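Local atomic coordinates of twitching motility pilus retraction protein (Geobacter sulfurreducens PCA, PDB entry 5ZFQ), a protein that acts as a retraction ATPase motor of the type IV pilus, probably using ATP hydrolysis in a six-subunit ring to pull the pilus back in. Residues A[33-37]-A[101-107]; A[39-43]-A[53-57]; A[123-129]-A[189-193]. One frame throughout, in Å; residues are numbered along the deposited sequence.

Contact 1 of 3, residues A[33-37]-A[101-107]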
# COMPACT_ATOMS: atom_id res chain seq x y z
N LEU A 33 0.99 -47.81 -7.81
CA LEU A 33 -0.34 -47.27 -8.08
C LEU A 33 -1.25 -48.38 -8.55
O LEU A 33 -2.45 -48.40 -8.24
CB LEU A 33 -0.27 -46.14 -9.11
CG LEU A 33 0.52 -44.89 -8.69
CD1 LEU A 33 0.98 -44.10 -9.92
CD2 LEU A 33 -0.32 -44.03 -7.77
N THR A 34 -0.68 -49.31 -9.32
CA THR A 34 -1.43 -50.45 -9.79
C THR A 34 -1.93 -51.18 -8.56
O THR A 34 -3.11 -51.48 -8.44
CB THR A 34 -0.58 -51.37 -10.67
OG1 THR A 34 -0.29 -50.71 -11.91
CG2 THR A 34 -1.32 -52.66 -10.97
N GLU A 35 -1.02 -51.42 -7.63
CA GLU A 35 -1.37 -52.02 -6.35
C GLU A 35 -2.49 -51.25 -5.64
O GLU A 35 -3.48 -51.86 -5.20
CB GLU A 35 -0.13 -52.09 -5.46
CG GLU A 35 -0.44 -52.48 -4.03
CD GLU A 35 -0.47 -53.97 -3.81
OE1 GLU A 35 -1.14 -54.68 -4.60
OE2 GLU A 35 0.17 -54.43 -2.83
N LEU A 36 -2.34 -49.93 -5.56
CA LEU A 36 -3.35 -49.05 -4.98
C LEU A 36 -4.73 -49.27 -5.58
O LEU A 36 -5.71 -49.50 -4.85
CB LEU A 36 -2.94 -47.59 -5.17
CG LEU A 36 -3.97 -46.51 -4.76
CD1 LEU A 36 -4.26 -46.44 -3.22
CD2 LEU A 36 -3.55 -45.14 -5.30
N VAL A 37 -4.81 -49.21 -6.90
CA VAL A 37 -6.10 -49.31 -7.59
C VAL A 37 -6.70 -50.70 -7.42
O VAL A 37 -7.86 -50.82 -7.04
CB VAL A 37 -5.98 -48.97 -9.10
CG1 VAL A 37 -7.32 -49.17 -9.79
CG2 VAL A 37 -5.51 -47.53 -9.30
N ILE A 101 -1.89 -42.95 -15.78
CA ILE A 101 -1.20 -44.15 -16.18
C ILE A 101 -2.13 -44.81 -17.18
O ILE A 101 -3.25 -45.15 -16.82
CB ILE A 101 -0.92 -45.12 -15.00
CG1 ILE A 101 -0.20 -44.44 -13.83
CG2 ILE A 101 -0.14 -46.34 -15.46
CD1 ILE A 101 0.99 -43.60 -14.21
N LYS A 102 -1.70 -44.95 -18.43
CA LYS A 102 -2.52 -45.58 -19.47
C LYS A 102 -2.93 -47.00 -19.04
O LYS A 102 -2.10 -47.78 -18.56
CB LYS A 102 -1.76 -45.61 -20.81
CG LYS A 102 -1.80 -46.94 -21.57
CD LYS A 102 -0.53 -47.19 -22.39
CE LYS A 102 -0.50 -48.61 -22.98
NZ LYS A 102 0.74 -48.88 -23.78
N GLY A 103 -4.21 -47.32 -19.18
CA GLY A 103 -4.71 -48.63 -18.81
C GLY A 103 -5.02 -48.81 -17.33
O GLY A 103 -5.54 -49.84 -16.93
N LEU A 104 -4.72 -47.80 -16.52
CA LEU A 104 -4.97 -47.89 -15.09
C LEU A 104 -5.92 -46.79 -14.62
O LEU A 104 -7.12 -47.02 -14.48
CB LEU A 104 -3.65 -47.82 -14.33
CG LEU A 104 -3.67 -48.05 -12.81
CD1 LEU A 104 -4.30 -49.40 -12.44
CD2 LEU A 104 -2.27 -47.94 -12.25
N SER A 105 -5.41 -45.59 -14.39
CA SER A 105 -6.26 -44.52 -13.87
C SER A 105 -5.64 -43.14 -14.00
O SER A 105 -4.45 -43.01 -14.29
CB SER A 105 -6.61 -44.78 -12.39
OG SER A 105 -7.58 -43.84 -11.93
N ARG A 106 -6.46 -42.12 -13.79
CA ARG A 106 -6.00 -40.76 -13.61
C ARG A 106 -5.72 -40.57 -12.11
O ARG A 106 -6.45 -41.10 -11.27
CB ARG A 106 -7.04 -39.75 -14.10
CG ARG A 106 -6.99 -39.38 -15.60
CD ARG A 106 -5.74 -38.56 -15.95
NE ARG A 106 -6.11 -37.39 -16.76
CZ ARG A 106 -5.46 -36.22 -16.81
NH1 ARG A 106 -4.33 -36.03 -16.12
NH2 ARG A 106 -5.93 -35.23 -17.58
N PHE A 107 -4.65 -39.85 -11.78
CA PHE A 107 -4.34 -39.60 -10.37
C PHE A 107 -4.15 -38.12 -10.11
O PHE A 107 -3.84 -37.37 -11.01
CB PHE A 107 -3.09 -40.37 -9.95
CG PHE A 107 -3.21 -41.86 -10.14
CD1 PHE A 107 -2.93 -42.45 -11.37
CD2 PHE A 107 -3.62 -42.68 -9.10
CE1 PHE A 107 -3.04 -43.83 -11.55
CE2 PHE A 107 -3.73 -44.05 -9.28
CZ PHE A 107 -3.44 -44.63 -10.51

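Contact 2 of 3, residues A[39-43]-A[53-57]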
# COMPACT_ATOMS: atom_id res chain seq x y z
N ARG A 39 -6.45 -52.78 -5.15
CA ARG A 39 -6.92 -53.10 -3.80
C ARG A 39 -8.05 -52.18 -3.33
O ARG A 39 -8.44 -52.20 -2.16
CB ARG A 39 -5.75 -53.06 -2.82
CG ARG A 39 -4.71 -54.11 -3.14
CD ARG A 39 -3.66 -54.18 -2.09
NE ARG A 39 -4.23 -54.57 -0.81
CZ ARG A 39 -3.53 -54.56 0.32
NH1 ARG A 39 -2.27 -54.19 0.30
NH2 ARG A 39 -4.11 -54.90 1.46
N GLY A 40 -8.61 -51.41 -4.27
CA GLY A 40 -9.73 -50.53 -3.97
C GLY A 40 -9.31 -49.41 -3.03
O GLY A 40 -10.10 -48.97 -2.19
N GLY A 41 -8.07 -48.96 -3.18
CA GLY A 41 -7.56 -47.89 -2.35
C GLY A 41 -7.88 -46.52 -2.92
O GLY A 41 -8.23 -46.40 -4.09
N SER A 42 -7.75 -45.49 -2.08
CA SER A 42 -8.01 -44.12 -2.52
C SER A 42 -6.72 -43.29 -2.47
O SER A 42 -6.48 -42.46 -3.34
CB SER A 42 -9.10 -43.45 -1.67
OG SER A 42 -8.75 -43.36 -0.30
N ASP A 43 -5.90 -43.54 -1.46
CA ASP A 43 -4.73 -42.70 -1.21
C ASP A 43 -3.45 -43.51 -1.04
O ASP A 43 -3.43 -44.52 -0.34
CB ASP A 43 -4.97 -41.84 0.03
CG ASP A 43 -6.26 -41.08 -0.05
OD1 ASP A 43 -6.24 -39.98 -0.64
OD2 ASP A 43 -7.30 -41.58 0.45
N GLN A 53 2.25 -46.64 2.12
CA GLN A 53 0.97 -46.91 2.75
C GLN A 53 -0.17 -46.59 1.79
O GLN A 53 -0.13 -45.57 1.08
CB GLN A 53 0.84 -46.09 4.03
CG GLN A 53 1.95 -46.36 5.01
CD GLN A 53 1.43 -46.92 6.32
OE1 GLN A 53 0.27 -47.33 6.42
NE2 GLN A 53 2.28 -46.97 7.33
N ILE A 54 -1.18 -47.46 1.73
CA ILE A 54 -2.41 -47.11 0.99
C ILE A 54 -3.58 -46.98 1.97
O ILE A 54 -3.57 -47.57 3.06
CB ILE A 54 -2.78 -48.14 -0.10
CG1 ILE A 54 -3.17 -49.49 0.54
CG2 ILE A 54 -1.66 -48.24 -1.19
CD1 ILE A 54 -3.28 -50.66 -0.44
N ARG A 55 -4.58 -46.19 1.58
CA ARG A 55 -5.77 -46.04 2.40
C ARG A 55 -6.91 -46.77 1.72
O ARG A 55 -7.18 -46.51 0.55
CB ARG A 55 -6.13 -44.56 2.61
CG ARG A 55 -7.31 -44.36 3.59
CD ARG A 55 -7.78 -42.92 3.71
NE ARG A 55 -6.74 -41.98 4.14
CZ ARG A 55 -6.34 -41.79 5.40
NH1 ARG A 55 -6.89 -42.48 6.39
NH2 ARG A 55 -5.39 -40.90 5.67
N VAL A 56 -7.56 -47.67 2.45
CA VAL A 56 -8.66 -48.45 1.89
C VAL A 56 -9.92 -48.34 2.75
O VAL A 56 -9.94 -48.77 3.90
CB VAL A 56 -8.29 -49.95 1.77
CG1 VAL A 56 -9.39 -50.70 1.04
CG2 VAL A 56 -6.95 -50.12 1.06
N ASP A 57 -10.98 -47.76 2.17
CA ASP A 57 -12.22 -47.52 2.91
C ASP A 57 -11.97 -46.83 4.24
O ASP A 57 -12.62 -47.15 5.23
CB ASP A 57 -12.98 -48.83 3.15
CG ASP A 57 -13.60 -49.40 1.87
OD1 ASP A 57 -13.73 -48.65 0.88
OD2 ASP A 57 -13.97 -50.60 1.87
O HOH W 1 -10.63 -46.79 -0.79

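Contact 3 of 3, residues A[123-129]-A[189-193]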
# COMPACT_ATOMS: atom_id res chain seq x y z
N ARG A 123 -3.61 -39.75 -5.09
CA ARG A 123 -5.04 -39.96 -4.92
C ARG A 123 -5.66 -40.37 -6.24
O ARG A 123 -5.45 -39.73 -7.26
CB ARG A 123 -5.70 -38.69 -4.38
CG ARG A 123 -5.09 -38.18 -3.07
CD ARG A 123 -5.83 -36.97 -2.52
NE ARG A 123 -5.52 -35.75 -3.25
CZ ARG A 123 -6.39 -34.76 -3.51
NH1 ARG A 123 -7.66 -34.86 -3.12
NH2 ARG A 123 -6.00 -33.68 -4.18
N VAL A 124 -6.43 -41.45 -6.22
CA VAL A 124 -7.18 -41.89 -7.38
C VAL A 124 -8.26 -40.89 -7.82
O VAL A 124 -9.11 -40.47 -7.02
CB VAL A 124 -7.86 -43.24 -7.12
CG1 VAL A 124 -8.78 -43.63 -8.29
CG2 VAL A 124 -6.80 -44.31 -6.88
N ILE A 125 -8.22 -40.52 -9.10
CA ILE A 125 -9.35 -39.83 -9.72
C ILE A 125 -10.23 -40.87 -10.38
O ILE A 125 -9.83 -41.51 -11.36
CB ILE A 125 -8.91 -38.80 -10.77
CG1 ILE A 125 -8.09 -37.69 -10.13
CG2 ILE A 125 -10.12 -38.19 -11.44
CD1 ILE A 125 -7.50 -36.76 -11.14
N PRO A 126 -11.44 -41.05 -9.86
CA PRO A 126 -12.33 -42.09 -10.40
C PRO A 126 -12.81 -41.74 -11.81
O PRO A 126 -13.00 -40.55 -12.10
CB PRO A 126 -13.48 -42.13 -9.40
CG PRO A 126 -13.52 -40.72 -8.83
CD PRO A 126 -12.09 -40.24 -8.82
N TYR A 127 -12.97 -42.73 -12.68
CA TYR A 127 -13.53 -42.50 -14.01
C TYR A 127 -15.02 -42.21 -13.87
O TYR A 127 -15.55 -41.27 -14.49
CB TYR A 127 -13.31 -43.71 -14.93
CG TYR A 127 -11.90 -43.90 -15.48
CD1 TYR A 127 -11.40 -43.04 -16.48
CD2 TYR A 127 -11.09 -44.95 -15.04
CE1 TYR A 127 -10.09 -43.23 -17.02
CE2 TYR A 127 -9.79 -45.15 -15.57
CZ TYR A 127 -9.30 -44.28 -16.56
OH TYR A 127 -8.03 -44.46 -17.07
N LYS A 128 -15.69 -43.02 -13.05
CA LYS A 128 -17.13 -42.95 -12.93
C LYS A 128 -17.56 -41.93 -11.86
O LYS A 128 -17.21 -42.04 -10.68
CB LYS A 128 -17.72 -44.34 -12.63
CG LYS A 128 -19.24 -44.39 -12.69
CD LYS A 128 -19.77 -45.82 -12.51
CE LYS A 128 -21.30 -45.88 -12.68
NZ LYS A 128 -21.71 -46.52 -13.97
N ILE A 129 -18.33 -40.94 -12.30
CA ILE A 129 -18.85 -39.90 -11.42
C ILE A 129 -20.14 -40.33 -10.71
O ILE A 129 -21.19 -40.55 -11.34
CB ILE A 129 -19.12 -38.59 -12.21
CG1 ILE A 129 -17.80 -37.87 -12.53
CG2 ILE A 129 -20.03 -37.67 -11.40
CD1 ILE A 129 -17.10 -38.33 -13.82
N GLU A 189 -10.95 -31.72 -9.33
CA GLU A 189 -11.18 -32.89 -8.50
C GLU A 189 -11.72 -34.06 -9.36
O GLU A 189 -11.23 -35.18 -9.26
CB GLU A 189 -12.15 -32.56 -7.35
CG GLU A 189 -11.63 -31.56 -6.27
CD GLU A 189 -10.59 -32.16 -5.31
OE1 GLU A 189 -10.51 -33.40 -5.20
OE2 GLU A 189 -9.85 -31.38 -4.66
N TYR A 190 -12.70 -33.79 -10.20
CA TYR A 190 -13.28 -34.85 -11.03
C TYR A 190 -13.21 -34.49 -12.50
O TYR A 190 -13.52 -33.36 -12.88
CB TYR A 190 -14.73 -35.13 -10.59
CG TYR A 190 -14.80 -35.65 -9.16
CD1 TYR A 190 -14.61 -37.01 -8.89
CD2 TYR A 190 -15.00 -34.79 -8.07
CE1 TYR A 190 -14.63 -37.50 -7.60
CE2 TYR A 190 -15.03 -35.29 -6.76
CZ TYR A 190 -14.84 -36.64 -6.54
OH TYR A 190 -14.85 -37.17 -5.28
N LEU A 191 -12.77 -35.43 -13.34
CA LEU A 191 -12.63 -35.14 -14.77
C LEU A 191 -13.90 -35.50 -15.56
O LEU A 191 -14.66 -36.39 -15.17
CB LEU A 191 -11.43 -35.88 -15.35
CG LEU A 191 -10.07 -35.40 -14.82
CD1 LEU A 191 -8.96 -36.41 -15.05
CD2 LEU A 191 -9.71 -34.06 -15.42
N HIS A 192 -14.13 -34.79 -16.65
CA HIS A 192 -15.31 -35.04 -17.47
C HIS A 192 -14.94 -35.28 -18.93
O HIS A 192 -14.35 -34.43 -19.58
CB HIS A 192 -16.31 -33.88 -17.36
CG HIS A 192 -16.85 -33.66 -15.98
ND1 HIS A 192 -17.92 -34.36 -15.48
CD2 HIS A 192 -16.48 -32.79 -15.01
CE1 HIS A 192 -18.18 -33.96 -14.24
NE2 HIS A 192 -17.32 -33.00 -13.94
N PRO A 193 -15.31 -36.46 -19.44
CA PRO A 193 -15.18 -36.76 -20.87
C PRO A 193 -16.24 -35.97 -21.63
O PRO A 193 -17.21 -35.55 -21.01
CB PRO A 193 -15.47 -38.26 -20.93
CG PRO A 193 -16.48 -38.46 -19.84
CD PRO A 193 -16.10 -37.49 -18.73

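Contact 1 of 3, residues A[33-37]-A[101-107]
L104 reaches toward helix 29-38 and meets T34 and V37 with separate branches, CD1 lying 3.8 Å from V37 CB and CD2 3.4 Å from T34 OG1. The example is a helix packed on an antiparallel sheet, in what is consistent with the PAS-like N-terminal domain of PilT proteins; the short axes of 33-37 and 105-107 make an angle of 106°. Beside L104, the F107 ring takes the methyl CD2 of L33 over one face, a CH-pi contact 4.0 Å from the ring centroid, while V37 CG2 sits at the ring's edge, 3.8 Å from F107 CZ. The L33 and F107 side chains run past one another in opposite senses. With CG anti to the backbone N (chi1 -174°), L104 sends its branches toward the helix. An alanine here is likely to take away the methyls that meet V37 and T34 and open a gap between helix and bulge. In the second shell, V124 of strand 117-125 packs on F107, and L44 of strand 43-46 touches L33 and L36. T34 OG1 is hydrogen-bonded to H30 O; the L104 methyl merely packs against it. L104 and S105 pair together opposite I101 in a classic beta bulge, with L104 N hydrogen-bonded to I101 O at 3.0 Å.

Contact 2 of 3, residues A[39-43]-A[53-57]
I54 CD1 lies over one face of the R39 guanidinium, 3.7 Å from R39 NH1, the two side chains crossing at about a right angle. The other flat cation, that of R55, is met at its edge and in its plane by D43 OD2; the carboxylate is turned 74° against it, and the OD2 to R55 NE distance of 3.8 Å makes this a long salt bridge. A Schellman motif ends helix 29-38, with G40 at positive phi as C-prime, G41 N bonded to L36 O and G40 N to V37 O, and the chain then enters the antiparallel sheet beside strand 53-56. S42 N donates to R55 O at 2.9 Å, and R55 N returns a bond to D43 O at 2.8 Å. V56 packs against the turn itself, with CG1 3.7 Å from R39 O. The D43 and R55 side chains run alongside each other in the same direction; R55 extends with CG anti to the backbone N (chi1 -175°) and bends at chi3, carrying its guanidinium to the subunit interface. There D222 and D224 of the second subunit form salt bridges with R55 NE and NH2, and R55 NH1 is bonded to G58 O. D43 comes close to D222 of that subunit, and the arginine probably offsets the charge of D43 and of D222 and D224 of the second subunit. At the far end a water joins the turn to the strand's exit, donating to G40 O at 2.6 Å and accepting from D57 N at 3.1 Å.

Contact 3 of 3, residues A[123-129]-A[189-193]
I125 turns its CB toward the 189-193 loop, and each branch beyond that atom finds a partner there. CG2, anti to the backbone N, comes 3.9 Å from E189 O and also touches L191 CD1. On the other branch, CG1 stands beside the carbonyl oxygen of E189, and the terminal CD1 ends 4.2 Å from L191 CD1. The side chains of I125 and L191 cross at about a right angle, and the leucine methyl CD1 touches both isoleucine branches. The next residue extends the contact: P126 CG approaches the edge of the Y190 ring in its plane, 3.6 Å from Y190 CE1, with P126 CD close behind. Further along, I129 CD1 reaches the backbone, 3.4 Å from L191 O, and its CG1 lies obliquely by the H192 ring. At the opposite end R123 and E189 form only a long salt bridge, 3.8 Å between R123 NH1 and E189 OE1, with the guanidinium and carboxylate planes 61° apart. No hydrogen bond spans the two segments; the join rests on apolar packing, methyl groups against backbone carbonyls and one long salt bridge. The contact joins two domains: the end of strand 117-125, from the N-terminal antiparallel sheet, meets loop 189-193, which links strands 180-185 and 198-203 of the mixed sheet, consistent with the RecA-like ATPase core. On the motor side, E189 touches S163, which belongs to a probable Walker A motif, and Y190 packs on T164 and A167 of helix 162-176. L191 rests on R106 of strand 105-114, and H192 O accepts a hydrogen bond from R115 of the third subunit, while the H192 side chain touches I170 of helix 162-176 and V199 of strand 198-203.

Overall arrangement
All three contacts reach the same antiparallel sheet. Contacts 1 and 2, with centres about 12 Å apart, meet at the end of helix 29-38: contact 1 lies on it, contact 2 on the turn that follows, and L36 CD1 packs on I54 CG2. Contacts 1 and 3, also about 12 Å apart between centres, meet on the neighbouring strands 105-114 and 117-125, where R106 O and I125 N lie 2.9 Å apart. Contacts 2 and 3 are linked through S42 O and V124 N, 3.1 Å apart. Contact 3 alone joins this sheet to the loop touching the probable nucleotide-binding P-loop; contacts 2 and 3 both reach neighbouring subunits, contact 2 through the R55 salt bridges.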